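PDB 4FZL: bacteriocin, which probably kills competing bacteria by degrading the peptidoglycan precursor lipid II, as a calcium-binding phosphatase of the colicin M family. Local coordinates for residues 126-131 with 148-153; 169-174 with 189-194. One frame throughout, in Å; residues are numbered along the deposited sequence. Where two conformers were deposited one is given.

Overall arrangement
Both contacts involve the mixed beta-sheet of the colicin M family region, and their centres lie about 10 Å apart on the same side of the chain's centre. They follow one another in sequence: contact 1 sets the start of helix 129-135 against strand 142-153, and contact 2 then pairs strands 167-178 and 184-197 as a beta hairpin. Strands 142-153 and 167-178 are antiparallel neighbours, probably bonded from Leu170 N to Phe150 O and from Leu172 N to Val148 O, so the strand of contact 1 lies next in the sheet to the first strand of contact 2. The calcium ion, bound by Leu165, Asn167 and Asp195, sits near the Tyr152 and Thr169 ends of these strands.

Contact 1: residues 126-131 with 148-153; sequences RGIPDV and VNFAYD. With EDO (1,2-ethanediol), chain K.
With chi1 at -60° and chi2 at 180°, Ile128 sends CG1 out beside its backbone N and carries CD1 on to the ring of Phe150, whose CG is held between its own backbone N and carbonyl carbon (chi1 61°). The helix-on-sheet packing that results joins the start of helix 129-135 to strand 142-153 in the beta-sheet region of the colicin M family. Ile128 occupies the N-cap position of the helix, and its side chain crosses Phe150 at about a right angle. CD1 of Ile128 lies close to the ring, 3.3 Å from Phe150 CE1, and also reaches the edge of Tyr152, 4.3 Å from CD1 of that ring. One turn into the helix, Val131 CG2 comes to the same side of the Phe150 ring, 3.6 Å from CD2, and, in the Val148 conformer described, within 4.1 Å of Val148 CG2. Ile128 and Val131 thus cover one side of Phe150 together. Val123 and Ile125 of the preceding loop extend this apolar layer, touching Ile128 and Val131 respectively, while the phenol of Tyr152 is hydrogen-bonded through OH to Asp157. A 1,2-ethanediol, probably from the crystallisation liquor, lies over one face of Tyr152, its C2 3.5 Å from CD1, and its O2 accepts a nearly straight bond of 2.9 Å from Asp153 N.

Contact 2: residues 169-174 with 189-194; sequences TLRLVG and EIRAFN. With EDO (1,2-ethanediol), chain E; EDO (1,2-ethanediol), chain F.
The guanidinium planes of Arg171 and Arg191 stand 83° apart, and CG1 of Val173 lies over one face of each, offset toward the rim. Arg191 has two conformers, and its side-chain relations here hold for the one described. At the edge of the Arg171 group two 1,2-ethanediol molecules, probably from the crystallisation liquor, accept bonds: O1 of one from NH1, O2 of the other from NH2. The Phe193 ring has C2 of the first ethanediol over one face and the carbonyl oxygens of Thr169 and Leu170 at its edge, while Thr169 CG2 packs 3.6 Å from Phe193 CD1.

Both arginine side chains are extended from CG to NE and run side by side in the same direction, and NH1 of Arg171 comes within 3.3 Å of NH1 of Arg191. The two like charges are probably offset by separate carboxylates. Arg191 NH2 forms a salt bridge with Glu189 OE1 at 2.6 Å, the oxygen lying close to the guanidinium plane, and Arg171 NE pairs with Asp147 of strand 142-153.

On the other face of the sheet the contacts are apolar. Leu170 CD2 lies 3.9 Å from Ala192 CB and also touches Ile190 CG2, and Leu172 CD1 meets Ile190 CG1 at 4.0 Å. Val123 and Val234 add to this layer.

Backbone bonds join the strands in both directions at Arg171 with Arg191 and at Val173 with Glu189. Phe193 N adds a 3.0 Å bond to Thr169 O, and beyond it a water bridges Thr169 N and Phe193 O near the calcium-binding residues Asn167 and Asp195. The regular alternation of hydrogen-bonded and non-hydrogen-bonded pairs, with Leu170, Leu172, Ile190 and Ala192 on one face and Arg171, Val173, Glu189 and Arg191 on the other, is that of an antiparallel beta hairpin.

Contact 1: residues 126-131 with 148-153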
ATOM      1  N   ARG A 126       6.553 -21.912  -8.633  1.00 31.77           N
ATOM      2  CA  ARG A 126       7.473 -22.725  -9.380  1.00 36.58           C
ATOM      3  C   ARG A 126       8.713 -21.901  -9.667  1.00 32.79           C
ATOM      4  O   ARG A 126       9.805 -22.466  -9.774  1.00 43.25           O
ATOM      5  CB  ARG A 126       6.859 -23.207 -10.699  1.00 43.41           C
ATOM      6  CG  ARG A 126       5.601 -24.088 -10.615  1.00 41.62           C
ATOM      7  CD  ARG A 126       5.152 -24.602 -11.984  1.00 55.53           C
ATOM      8  NE  ARG A 126       6.236 -25.363 -12.631  1.00 79.07           N
ATOM      9  CZ  ARG A 126       6.733 -26.525 -12.186  1.00 67.61           C
ATOM     10  NH1 ARG A 126       6.247 -27.130 -11.097  1.00 91.41           N
ATOM     11  NH2 ARG A 126       7.725 -27.102 -12.850  1.00 78.55           N
ATOM     12  N   GLY A 127       8.583 -20.566  -9.639  1.00 39.13           N
ATOM     13  CA  GLY A 127       9.733 -19.664  -9.797  1.00 45.87           C
ATOM     14  C   GLY A 127      10.525 -19.345  -8.537  1.00 38.05           C
ATOM     15  O   GLY A 127      11.385 -18.501  -8.581  1.00 46.71           O
ATOM     16  N   ILE A 128      10.264 -20.067  -7.425  1.00 37.15           N
ATOM     17  CA  ILE A 128      10.883 -19.794  -6.095  1.00 33.30           C
ATOM     18  C   ILE A 128      11.662 -21.032  -5.593  1.00 40.10           C
ATOM     19  O   ILE A 128      11.086 -21.934  -4.971  1.00 34.98           O
ATOM     20  CB  ILE A 128       9.819 -19.346  -5.024  1.00 36.26           C
ATOM     21  CG1 ILE A 128       9.147 -18.061  -5.520  1.00 40.94           C
ATOM     22  CG2 ILE A 128      10.452 -19.137  -3.641  1.00 41.13           C
ATOM     23  CD1 ILE A 128       8.111 -17.507  -4.593  1.00 48.36           C
ATOM     24  N   PRO A 129      12.982 -21.090  -5.845  1.00 38.08           N
ATOM     25  CA  PRO A 129      13.721 -22.320  -5.547  1.00 46.64           C
ATOM     26  C   PRO A 129      13.684 -22.811  -4.112  1.00 40.72           C
ATOM     27  O   PRO A 129      13.505 -24.012  -3.891  1.00 44.16           O
ATOM     28  CB  PRO A 129      15.168 -21.953  -5.931  1.00 54.57           C
ATOM     29  CG  PRO A 129      15.000 -20.957  -6.999  1.00 53.36           C
ATOM     30  CD  PRO A 129      13.841 -20.123  -6.557  1.00 48.32           C
ATOM     31  N   ASP A 130      13.838 -21.943  -3.124  1.00 39.14           N
ATOM     32  CA  ASP A 130      13.812 -22.489  -1.761  1.00 45.17           C
ATOM     33  C   ASP A 130      12.477 -23.203  -1.496  1.00 37.66           C
ATOM     34  O   ASP A 130      12.480 -24.190  -0.790  1.00 44.06           O
ATOM     35  CB  ASP A 130      14.118 -21.455  -0.658  1.00 45.61           C
ATOM     36  CG  ASP A 130      15.582 -20.989  -0.659  1.00 59.99           C
ATOM     37  OD1 ASP A 130      16.446 -21.548  -1.399  1.00 71.32           O
ATOM     38  OD2 ASP A 130      15.878 -20.045   0.099  1.00 56.67           O
ATOM     39  N   VAL A 131      11.349 -22.743  -2.065  1.00 34.84           N
ATOM     40  CA  VAL A 131      10.034 -23.421  -1.880  1.00 33.63           C
ATOM     41  C   VAL A 131       9.929 -24.704  -2.706  1.00 28.49           C
ATOM     42  O   VAL A 131       9.529 -25.767  -2.205  1.00 30.81           O
ATOM     43  CB  VAL A 131       8.839 -22.471  -2.136  1.00 35.85           C
ATOM     44  CG1 VAL A 131       7.515 -23.221  -2.203  1.00 38.89           C
ATOM     45  CG2 VAL A 131       8.811 -21.371  -1.074  1.00 41.19           C
ATOM     46  N   VAL A 148       5.899 -23.294   4.788  0.50 20.69           N
ATOM     47  CA  VAL A 148       7.178 -22.649   4.753  0.50 19.96           C
ATOM     48  C   VAL A 148       7.028 -21.175   4.441  0.50 19.56           C
ATOM     49  O   VAL A 148       6.007 -20.734   3.909  0.50 22.51           O
ATOM     50  CB  VAL A 148       8.072 -23.323   3.708  0.50 26.62           C
ATOM     51  CG1 VAL A 148       8.261 -24.794   4.068  0.50 31.31           C
ATOM     52  CG2 VAL A 148       7.458 -23.162   2.319  0.50 22.47           C
ATOM     53  N   ASN A 149       8.049 -20.417   4.777  1.00 18.69           N
ATOM     54  CA  ASN A 149       8.013 -18.977   4.573  1.00 19.80           C
ATOM     55  C   ASN A 149       9.143 -18.559   3.634  1.00 20.23           C
ATOM     56  O   ASN A 149      10.156 -19.269   3.486  1.00 25.58           O
ATOM     57  CB  ASN A 149       8.240 -18.287   5.884  1.00 18.98           C
ATOM     58  CG  ASN A 149       7.391 -18.812   7.011  1.00 17.03           C
ATOM     59  OD1 ASN A 149       7.966 -19.241   8.140  1.00 22.65           O
ATOM     60  ND2 ASN A 149       6.139 -18.898   6.784  1.00 17.13           N
ATOM     61  N   PHE A 150       8.891 -17.481   2.913  1.00 20.13           N
ATOM     62  CA  PHE A 150       9.856 -16.960   1.931  1.00 19.18           C
ATOM     63  C   PHE A 150       9.774 -15.440   1.747  1.00 19.89           C
ATOM     64  O   PHE A 150       8.667 -14.875   1.818  1.00 21.39           O
ATOM     65  CB  PHE A 150       9.758 -17.686   0.576  1.00 26.66           C
ATOM     66  CG  PHE A 150       8.422 -17.562  -0.084  1.00 24.31           C
ATOM     67  CD1 PHE A 150       8.169 -16.653  -1.108  1.00 23.08           C
ATOM     68  CD2 PHE A 150       7.408 -18.391   0.328  1.00 27.35           C
ATOM     69  CE1 PHE A 150       6.905 -16.608  -1.703  1.00 27.06           C
ATOM     70  CE2 PHE A 150       6.151 -18.337  -0.250  1.00 32.86           C
ATOM     71  CZ  PHE A 150       5.890 -17.432  -1.255  1.00 25.38           C
ATOM     72  N   ALA A 151      10.929 -14.818   1.487  1.00 25.27           N
ATOM     73  CA  ALA A 151      10.963 -13.405   1.166  1.00 27.32           C
ATOM     74  C   ALA A 151      10.429 -13.197  -0.204  1.00 25.65           C
ATOM     75  O   ALA A 151      10.655 -14.021  -1.105  1.00 28.07           O
ATOM     76  CB  ALA A 151      12.395 -12.850   1.264  1.00 30.32           C
ATOM     77  N   TYR A 152       9.782 -12.056  -0.399  1.00 23.87           N
ATOM     78  CA  TYR A 152       9.206 -11.750  -1.680  1.00 20.89           C
ATOM     79  C   TYR A 152       9.310 -10.264  -1.970  1.00 23.86           C
ATOM     80  O   TYR A 152       8.873  -9.452  -1.203  1.00 23.43           O
ATOM     81  CB  TYR A 152       7.736 -12.152  -1.708  1.00 20.90           C
ATOM     82  CG  TYR A 152       7.114 -12.258  -3.089  1.00 25.66           C
ATOM     83  CD1 TYR A 152       7.382 -13.354  -3.923  1.00 26.11           C
ATOM     84  CD2 TYR A 152       6.270 -11.270  -3.559  1.00 25.88           C
ATOM     85  CE1 TYR A 152       6.800 -13.444  -5.173  1.00 26.84           C
ATOM     86  CE2 TYR A 152       5.679 -11.366  -4.793  1.00 30.78           C
ATOM     87  CZ  TYR A 152       5.980 -12.451  -5.599  1.00 30.42           C
ATOM     88  OH  TYR A 152       5.409 -12.594  -6.820  1.00 34.79           O
ATOM     89  N   ASP A 153       9.832  -9.957  -3.155  1.00 24.39           N
ATOM     90  CA  ASP A 153       9.950  -8.579  -3.628  1.00 28.26           C
ATOM     91  C   ASP A 153       8.638  -8.271  -4.336  1.00 23.02           C
ATOM     92  O   ASP A 153       8.338  -8.722  -5.474  1.00 26.70           O
ATOM     93  CB  ASP A 153      11.153  -8.461  -4.546  1.00 24.36           C
ATOM     94  CG  ASP A 153      11.397  -7.045  -5.047  1.00 24.41           C
ATOM     95  OD1 ASP A 153      10.442  -6.248  -5.150  1.00 25.03           O
ATOM     96  OD2 ASP A 153      12.574  -6.736  -5.296  1.00 30.40           O
TER
HETATM   97  C1  EDO K 309      10.214 -13.398  -6.505  1.00 39.74           C
HETATM   98  O1  EDO K 309      10.838 -14.427  -5.737  1.00 45.49           O
HETATM   99  C2  EDO K 309      10.184 -12.112  -5.655  1.00 30.66           C
HETATM  100  O2  EDO K 309      11.189 -12.012  -4.708  1.00 28.06           O

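Contact 2: residues 169-174 with 189-194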
ATOM      1  N   THR A 169       7.520 -10.934   3.756  1.00 20.20           N
ATOM      2  CA  THR A 169       7.679 -12.389   3.941  1.00 17.39           C
ATOM      3  C   THR A 169       6.277 -12.964   3.768  1.00 17.23           C
ATOM      4  O   THR A 169       5.306 -12.521   4.376  1.00 18.32           O
ATOM      5  CB  THR A 169       8.292 -12.697   5.268  1.00 21.37           C
ATOM      6  OG1 THR A 169       9.542 -11.984   5.506  1.00 24.24           O
ATOM      7  CG2 THR A 169       8.492 -14.243   5.493  1.00 23.30           C
ATOM      8  N   LEU A 170       6.249 -13.988   2.949  1.00 18.92           N
ATOM      9  CA  LEU A 170       5.058 -14.767   2.692  1.00 17.56           C
ATOM     10  C   LEU A 170       5.153 -16.141   3.307  1.00 18.02           C
ATOM     11  O   LEU A 170       6.268 -16.664   3.601  1.00 21.15           O
ATOM     12  CB  LEU A 170       4.814 -14.905   1.201  1.00 18.36           C
ATOM     13  CG  LEU A 170       4.575 -13.577   0.473  1.00 18.47           C
ATOM     14  CD1 LEU A 170       4.341 -13.777  -1.032  1.00 23.33           C
ATOM     15  CD2 LEU A 170       3.366 -12.866   1.040  1.00 19.26           C
ATOM     16  N   ARG A 171       3.969 -16.697   3.578  1.00 19.40           N
ATOM     17  CA  ARG A 171       3.849 -18.059   4.049  1.00 19.98           C
ATOM     18  C   ARG A 171       3.016 -18.885   3.092  1.00 19.12           C
ATOM     19  O   ARG A 171       1.954 -18.446   2.695  1.00 20.06           O
ATOM     20  CB  ARG A 171       3.162 -18.082   5.413  1.00 18.67           C
ATOM     21  CG  ARG A 171       2.873 -19.449   5.996  1.00 19.65           C
ATOM     22  CD  ARG A 171       2.219 -19.247   7.325  1.00 23.07           C
ATOM     23  NE  ARG A 171       1.869 -20.490   7.967  1.00 24.72           N
ATOM     24  CZ  ARG A 171       0.998 -20.576   8.971  1.00 23.24           C
ATOM     25  NH1 ARG A 171       0.278 -19.505   9.325  1.00 30.69           N
ATOM     26  NH2 ARG A 171       0.740 -21.764   9.525  1.00 29.86           N
ATOM     27  N   LEU A 172       3.516 -20.052   2.685  1.00 21.92           N
ATOM     28  CA  LEU A 172       2.804 -20.992   1.839  1.00 20.66           C
ATOM     29  C   LEU A 172       2.459 -22.174   2.706  1.00 22.86           C
ATOM     30  O   LEU A 172       3.369 -22.854   3.237  1.00 20.96           O
ATOM     31  CB  LEU A 172       3.673 -21.447   0.651  1.00 23.83           C
ATOM     32  CG  LEU A 172       2.976 -22.349  -0.376  1.00 25.27           C
ATOM     33  CD1 LEU A 172       1.777 -21.720  -1.118  1.00 29.26           C
ATOM     34  CD2 LEU A 172       4.064 -22.872  -1.352  1.00 30.47           C
ATOM     35  N   VAL A 173       1.159 -22.457   2.842  1.00 20.08           N
ATOM     36  CA  VAL A 173       0.729 -23.479   3.776  1.00 21.71           C
ATOM     37  C   VAL A 173      -0.393 -24.295   3.105  1.00 23.12           C
ATOM     38  O   VAL A 173      -1.356 -23.737   2.532  1.00 22.88           O
ATOM     39  CB  VAL A 173       0.279 -22.860   5.142  1.00 21.80           C
ATOM     40  CG1 VAL A 173      -0.729 -21.720   4.959  1.00 25.20           C
ATOM     41  CG2 VAL A 173      -0.301 -23.941   6.023  1.00 29.70           C
ATOM     42  N   GLY A 174      -0.236 -25.611   3.152  1.00 22.35           N
ATOM     43  CA  GLY A 174      -1.201 -26.515   2.595  1.00 27.14           C
ATOM     44  C   GLY A 174      -0.699 -27.926   2.549  1.00 26.17           C
ATOM     45  O   GLY A 174       0.142 -28.355   3.349  1.00 27.75           O
ATOM     46  N   GLU A 189      -2.704 -22.150   0.591  1.00 24.66           N
ATOM     47  CA  GLU A 189      -2.920 -20.695   0.702  1.00 21.83           C
ATOM     48  C   GLU A 189      -1.572 -19.988   0.891  1.00 20.61           C
ATOM     49  O   GLU A 189      -0.632 -20.558   1.457  1.00 21.00           O
ATOM     50  CB  GLU A 189      -3.741 -20.388   1.992  1.00 30.98           C
ATOM     51  CG  GLU A 189      -5.181 -20.848   2.022  1.00 39.47           C
ATOM     52  CD  GLU A 189      -5.848 -20.507   3.356  1.00 45.64           C
ATOM     53  OE1 GLU A 189      -5.162 -20.543   4.398  1.00 49.18           O
ATOM     54  OE2 GLU A 189      -7.065 -20.182   3.334  1.00 75.52           O
ATOM     55  N   ILE A 190      -1.515 -18.756   0.430  1.00 21.84           N
ATOM     56  CA  ILE A 190      -0.475 -17.797   0.728  1.00 20.19           C
ATOM     57  C   ILE A 190      -1.033 -16.846   1.802  1.00 17.93           C
ATOM     58  O   ILE A 190      -2.150 -16.315   1.626  1.00 20.18           O
ATOM     59  CB  ILE A 190       0.006 -16.995  -0.518  1.00 19.44           C
ATOM     60  CG1 ILE A 190       0.798 -17.871  -1.466  1.00 27.75           C
ATOM     61  CG2 ILE A 190       0.857 -15.742  -0.153  1.00 23.59           C
ATOM     62  CD1 ILE A 190       0.902 -17.341  -2.860  1.00 36.48           C
ATOM     63  N   ARG A 191      -0.246 -16.619   2.857  1.00 19.68           N
ATOM     64  CA  ARG A 191      -0.500 -15.574   3.847  0.50 20.86           C
ATOM     65  C   ARG A 191       0.735 -14.693   3.939  1.00 20.15           C
ATOM     66  O   ARG A 191       1.766 -15.002   3.330  1.00 20.49           O
ATOM     67  CB  ARG A 191      -0.768 -16.171   5.214  0.50 21.42           C
ATOM     68  CG  ARG A 191      -2.004 -17.057   5.210  0.50 22.41           C
ATOM     69  CD  ARG A 191      -2.169 -17.822   6.494  0.50 27.91           C
ATOM     70  NE  ARG A 191      -3.151 -18.865   6.298  0.50 25.43           N
ATOM     71  CZ  ARG A 191      -3.483 -19.760   7.209  0.50 30.91           C
ATOM     72  NH1 ARG A 191      -2.869 -19.779   8.385  0.50 36.37           N
ATOM     73  NH2 ARG A 191      -4.406 -20.657   6.915  0.50 41.18           N
ATOM     74  N   ALA A 192       0.617 -13.609   4.713  1.00 17.42           N
ATOM     75  CA  ALA A 192       1.710 -12.597   4.767  1.00 18.77           C
ATOM     76  C   ALA A 192       1.944 -12.209   6.190  1.00 17.49           C
ATOM     77  O   ALA A 192       1.000 -12.078   6.944  1.00 19.94           O
ATOM     78  CB  ALA A 192       1.313 -11.384   3.941  1.00 18.85           C
ATOM     79  N   PHE A 193       3.228 -12.047   6.531  1.00 16.88           N
ATOM     80  CA  PHE A 193       3.617 -11.535   7.809  1.00 17.92           C
ATOM     81  C   PHE A 193       3.512 -10.007   7.866  1.00 16.87           C
ATOM     82  O   PHE A 193       3.699  -9.311   6.851  1.00 19.22           O
ATOM     83  CB  PHE A 193       5.040 -11.987   8.090  1.00 19.11           C
ATOM     84  CG  PHE A 193       5.165 -13.462   8.279  1.00 17.91           C
ATOM     85  CD1 PHE A 193       5.387 -14.305   7.215  1.00 19.92           C
ATOM     86  CD2 PHE A 193       5.163 -13.987   9.547  1.00 20.13           C
ATOM     87  CE1 PHE A 193       5.515 -15.661   7.369  1.00 22.12           C
ATOM     88  CE2 PHE A 193       5.258 -15.360   9.715  1.00 26.65           C
ATOM     89  CZ  PHE A 193       5.432 -16.193   8.629  1.00 21.73           C
ATOM     90  N   ASN A 194       3.305  -9.483   9.080  1.00 19.08           N
ATOM     91  CA  ASN A 194       3.256  -8.018   9.241  1.00 21.07           C
ATOM     92  C   ASN A 194       4.595  -7.411   8.743  1.00 21.37           C
ATOM     93  O   ASN A 194       5.673  -8.037   8.869  1.00 23.85           O
ATOM     94  CB  ASN A 194       3.092  -7.665  10.711  1.00 19.92           C
ATOM     95  CG  ASN A 194       1.758  -8.098  11.275  1.00 24.96           C
ATOM     96  OD1 ASN A 194       0.821  -8.449  10.589  1.00 26.41           O
ATOM     97  ND2 ASN A 194       1.679  -8.054  12.596  1.00 30.56           N
TER
HETATM   98  C1  EDO E 303       1.248 -15.609   8.221  1.00 26.65           C
HETATM   99  O1  EDO E 303       0.341 -16.607   8.715  1.00 24.48           O
HETATM  100  C2  EDO E 303       1.613 -14.636   9.273  1.00 24.82           C
HETATM  101  O2  EDO E 303       0.496 -13.915   9.758  1.00 33.66           O
HETATM  102  C1  EDO F 304      -1.626 -19.655  12.116  1.00 34.00           C
HETATM  103  O1  EDO F 304      -2.091 -18.993  13.365  1.00 48.61           O
HETATM  104  C2  EDO F 304      -0.991 -20.947  12.562  1.00 29.58           C
HETATM  105  O2  EDO F 304      -1.189 -22.144  11.800  1.00 37.76           O
HETATM  106  O   HOH W   1       6.297  -9.209   5.714  1.00 25.66           O